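Local coordinates for protein DNA endonuclease I-CvuI (Chlorella vulgaris, PDB 5A74) that probably acts as a DNA endonuclease in intron homing, as a member of the LAGLIDADG family, and here binds DNA and manganese as a dimer, at residues B[20-25]-B[47-52]. Residues are numbered along the deposited sequence; the frame is centred on the assembly and turned at random.
With MN (manganese (II) ion), chain G; MN (manganese (II) ion), chain H; MN (manganese (II) ion), chain I; nucleotides of chain D.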
ATOM      1  N   ASP B  20       0.238  -4.936   3.261  1.00 10.72           N
ATOM      2  CA  ASP B  20      -0.868  -5.426   2.432  1.00 10.61           C
ATOM      3  C   ASP B  20      -0.913  -4.649   1.119  1.00 11.69           C
ATOM      4  O   ASP B  20      -1.244  -5.205   0.078  1.00 11.71           O
ATOM      5  CB  ASP B  20      -2.219  -5.338   3.160  1.00 10.13           C
ATOM      6  CG  ASP B  20      -2.501  -6.555   4.035  1.00 12.50           C
ATOM      7  OD1 ASP B  20      -2.118  -7.677   3.643  1.00 15.42           O
ATOM      8  OD2 ASP B  20      -3.108  -6.393   5.121  1.00 12.55           O
ATOM      9  N   ALA B  21      -0.538  -3.371   1.156  1.00 11.34           N
ATOM     10  CA  ALA B  21      -0.639  -2.553  -0.050  1.00 13.02           C
ATOM     11  C   ALA B  21       0.631  -2.547  -0.920  1.00 13.09           C
ATOM     12  O   ALA B  21       0.580  -2.914  -2.094  1.00 16.16           O
ATOM     13  CB  ALA B  21      -1.084  -1.134   0.296  1.00 10.29           C
ATOM     14  N   ASP B  22       1.761  -2.134  -0.349  1.00 12.93           N
ATOM     15  CA  ASP B  22       3.003  -1.963  -1.109  1.00 14.93           C
ATOM     16  C   ASP B  22       4.101  -2.877  -0.608  1.00 14.66           C
ATOM     17  O   ASP B  22       5.276  -2.495  -0.592  1.00 11.55           O
ATOM     18  CB  ASP B  22       3.509  -0.519  -1.002  1.00 13.83           C
ATOM     19  CG  ASP B  22       2.764   0.446  -1.905  1.00 15.68           C
ATOM     20  OD1 ASP B  22       1.777   0.039  -2.572  1.00 19.01           O
ATOM     21  OD2 ASP B  22       3.157   1.635  -1.909  1.00 14.33           O
ATOM     22  N   GLY B  23       3.727  -4.082  -0.198  1.00 19.32           N
ATOM     23  CA  GLY B  23       4.707  -5.002   0.341  1.00 14.87           C
ATOM     24  C   GLY B  23       4.755  -6.309  -0.413  1.00 14.70           C
ATOM     25  O   GLY B  23       4.020  -6.531  -1.382  1.00 14.31           O
ATOM     26  N   CYS B  24       5.635  -7.191   0.040  1.00 17.26           N
ATOM     27  CA  CYS B  24       5.768  -8.490  -0.571  1.00 11.52           C
ATOM     28  C   CYS B  24       6.197  -9.504   0.471  1.00 12.87           C
ATOM     29  O   CYS B  24       7.267  -9.379   1.063  1.00 17.92           O
ATOM     30  CB  CYS B  24       6.791  -8.428  -1.706  1.00  9.94           C
ATOM     31  SG  CYS B  24       7.145 -10.043  -2.480  1.00 14.79           S
ATOM     32  N   ILE B  25       5.347 -10.497   0.707  1.00 11.02           N
ATOM     33  CA  ILE B  25       5.723 -11.649   1.511  1.00 11.31           C
ATOM     34  C   ILE B  25       5.884 -12.840   0.562  1.00 13.70           C
ATOM     35  O   ILE B  25       4.922 -13.262  -0.092  1.00 11.19           O
ATOM     36  CB  ILE B  25       4.656 -11.966   2.576  1.00 13.28           C
ATOM     37  CG1 ILE B  25       4.424 -10.763   3.499  1.00 15.38           C
ATOM     38  CG2 ILE B  25       5.053 -13.199   3.385  1.00 10.80           C
ATOM     39  CD1 ILE B  25       3.400 -11.036   4.611  1.00 15.33           C
ATOM     40  N   VAL B  47       9.251  -4.253   1.547  1.00 17.44           N
ATOM     41  CA  VAL B  47       8.403  -3.073   1.371  1.00 17.83           C
ATOM     42  C   VAL B  47       9.045  -2.123   0.359  1.00 15.59           C
ATOM     43  O   VAL B  47      10.233  -1.788   0.464  1.00 13.71           O
ATOM     44  CB  VAL B  47       8.142  -2.343   2.705  1.00 18.45           C
ATOM     45  CG1 VAL B  47       7.277  -1.119   2.476  1.00 18.80           C
ATOM     46  CG2 VAL B  47       7.474  -3.281   3.704  1.00 16.09           C
ATOM     47  N   PHE B  48       8.250  -1.704  -0.621  1.00 11.74           N
ATOM     48  CA  PHE B  48       8.727  -0.877  -1.721  1.00 12.73           C
ATOM     49  C   PHE B  48       8.206   0.540  -1.607  1.00 16.35           C
ATOM     50  O   PHE B  48       7.033   0.767  -1.264  1.00 16.62           O
ATOM     51  CB  PHE B  48       8.244  -1.452  -3.051  1.00 16.32           C
ATOM     52  CG  PHE B  48       8.495  -2.922  -3.193  1.00 18.00           C
ATOM     53  CD1 PHE B  48       9.715  -3.380  -3.673  1.00 14.67           C
ATOM     54  CD2 PHE B  48       7.514  -3.845  -2.843  1.00 14.68           C
ATOM     55  CE1 PHE B  48       9.953  -4.732  -3.804  1.00 17.72           C
ATOM     56  CE2 PHE B  48       7.750  -5.202  -2.962  1.00 15.63           C
ATOM     57  CZ  PHE B  48       8.970  -5.646  -3.443  1.00 17.15           C
ATOM     58  N   GLN B  49       9.068   1.497  -1.917  1.00 14.95           N
ATOM     59  CA  GLN B  49       8.653   2.888  -1.951  1.00 13.26           C
ATOM     60  C   GLN B  49       9.680   3.674  -2.732  1.00 13.46           C
ATOM     61  O   GLN B  49      10.883   3.375  -2.675  1.00 13.39           O
ATOM     62  CB  GLN B  49       8.507   3.448  -0.532  1.00 14.60           C
ATOM     63  CG  GLN B  49       7.574   4.672  -0.424  1.00 16.84           C
ATOM     64  CD  GLN B  49       6.116   4.343  -0.715  1.00 12.94           C
ATOM     65  OE1 GLN B  49       5.743   3.176  -0.835  1.00 13.40           O
ATOM     66  NE2 GLN B  49       5.284   5.377  -0.823  1.00 14.87           N
ATOM     67  N   SER B  50       9.191   4.650  -3.491  1.00 18.36           N
ATOM     68  CA  SER B  50      10.037   5.558  -4.256  1.00 16.78           C
ATOM     69  C   SER B  50      11.076   6.178  -3.335  1.00 16.46           C
ATOM     70  O   SER B  50      10.786   6.473  -2.166  1.00 15.93           O
ATOM     71  CB  SER B  50       9.186   6.644  -4.903  1.00 15.79           C
ATOM     72  OG  SER B  50       9.972   7.472  -5.735  1.00 20.55           O
ATOM     73  N   THR B  51      12.287   6.358  -3.854  1.00 12.51           N
ATOM     74  CA  THR B  51      13.371   6.927  -3.067  1.00 16.77           C
ATOM     75  C   THR B  51      12.981   8.299  -2.487  1.00 18.29           C
ATOM     76  O   THR B  51      13.541   8.733  -1.475  1.00 19.79           O
ATOM     77  CB  THR B  51      14.687   6.998  -3.885  1.00 17.05           C
ATOM     78  OG1 THR B  51      14.958   5.711  -4.459  1.00 16.05           O
ATOM     79  CG2 THR B  51      15.866   7.406  -3.006  1.00 15.24           C
ATOM     80  N   THR B  52      11.992   8.949  -3.103  1.00 16.16           N
ATOM     81  CA  THR B  52      11.501  10.241  -2.622  1.00 21.80           C
ATOM     82  C   THR B  52      10.981  10.161  -1.185  1.00 22.74           C
ATOM     83  O   THR B  52      11.007  11.159  -0.455  1.00 20.90           O
ATOM     84  CB  THR B  52      10.422  10.862  -3.560  1.00 19.68           C
ATOM     85  OG1 THR B  52       9.520   9.840  -4.024  1.00 21.84           O
ATOM     86  CG2 THR B  52      11.081  11.521  -4.760  1.00 12.77           C
TER
HETATM   87 MN    MN G1525       2.379   3.455  -2.884  1.00 19.48          MN
HETATM   88 MN    MN H1625      -0.788  -3.001  -3.864  1.00 19.59          MN
HETATM   89 MN    MN I1626       1.092   0.239  -4.611  1.00 18.91          MN
ATOM     90  P    DC D  14       5.452   4.011  -4.393  1.00 14.05           P
ATOM     91  OP1  DC D  14       4.241   3.807  -3.557  1.00 19.14           O
ATOM     92  OP2  DC D  14       6.380   5.121  -4.074  1.00 16.40           O
ATOM     93  O5'  DC D  14       6.323   2.655  -4.443  1.00 22.47           O
ATOM     94  C5'  DC D  14       5.707   1.390  -4.271  1.00 16.46           C
ATOM     95  C4'  DC D  14       4.841   1.002  -5.459  1.00 18.24           C
ATOM     96  O4'  DC D  14       5.626   0.993  -6.680  1.00 18.33           O
ATOM     97  C3'  DC D  14       4.232  -0.397  -5.402  1.00 19.51           C
ATOM     98  O3'  DC D  14       2.982  -0.366  -6.069  1.00 20.37           O
ATOM     99  C2'  DC D  14       5.222  -1.243  -6.203  1.00 17.92           C
ATOM    100  C1'  DC D  14       5.401  -0.247  -7.340  1.00 18.78           C
ATOM    101  N1   DC D  14       6.492  -0.479  -8.355  1.00 17.68           N
ATOM    102  C2   DC D  14       6.444  -1.563  -9.250  1.00 15.31           C
ATOM    103  O2   DC D  14       5.507  -2.374  -9.195  1.00 16.47           O
ATOM    104  N3   DC D  14       7.444  -1.697 -10.162  1.00 12.30           N
ATOM    105  C4   DC D  14       8.442  -0.810 -10.209  1.00 13.11           C
ATOM    106  N4   DC D  14       9.406  -0.983 -11.120  1.00 17.73           N
ATOM    107  C5   DC D  14       8.504   0.296  -9.318  1.00 13.99           C
ATOM    108  C6   DC D  14       7.520   0.424  -8.422  1.00 17.43           C
TER
HETATM  109  O   HOH W   1      -1.453  -4.741  -2.813  1.00 13.43           O
HETATM  110  O   HOH W   2       2.769   5.283  -1.258  1.00 17.31           O
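D22 bonds through its backbone O to F48, while its carboxylate bridges two manganese ions at the DNA backbone. D22 OD2 binds the chain G manganese at 2.2 Å, together with OP1 of DC14 of chain D. D22 OD1 binds the chain I manganese, also at 2.2 Å, with O3' of the same nucleotide. With CG beside the backbone N (chi1 -78°), the carboxylate reaches both metals while D22 O points to F48 N.

The backbone of D22 ties the site to the sheet. F48 N donates to D22 O over 3.1 Å in an almost straight bond (179°). G23 and V47 then form an antiparallel, non-hydrogen-bonded pair, their CA atoms 4.3 Å apart. The F48 ring turns its edge to strand 23-31, with CE2 3.6 Å from C24 CB. V47 packs on F18 and V19 of helix 6-22.

Farther along, S50 N donates to OP2 of DC14 of chain D at 2.9 Å.

A21 O binds the chain H manganese, to which D22 OD2 of the second subunit also binds. D22 OD1 of both subunits meets at the chain I manganese. This matches the metal-dependent active site that LAGLIDADG endonucleases build where their two LAGLIDADG helices meet. The chain G manganese would probably polarise the phosphate it binds.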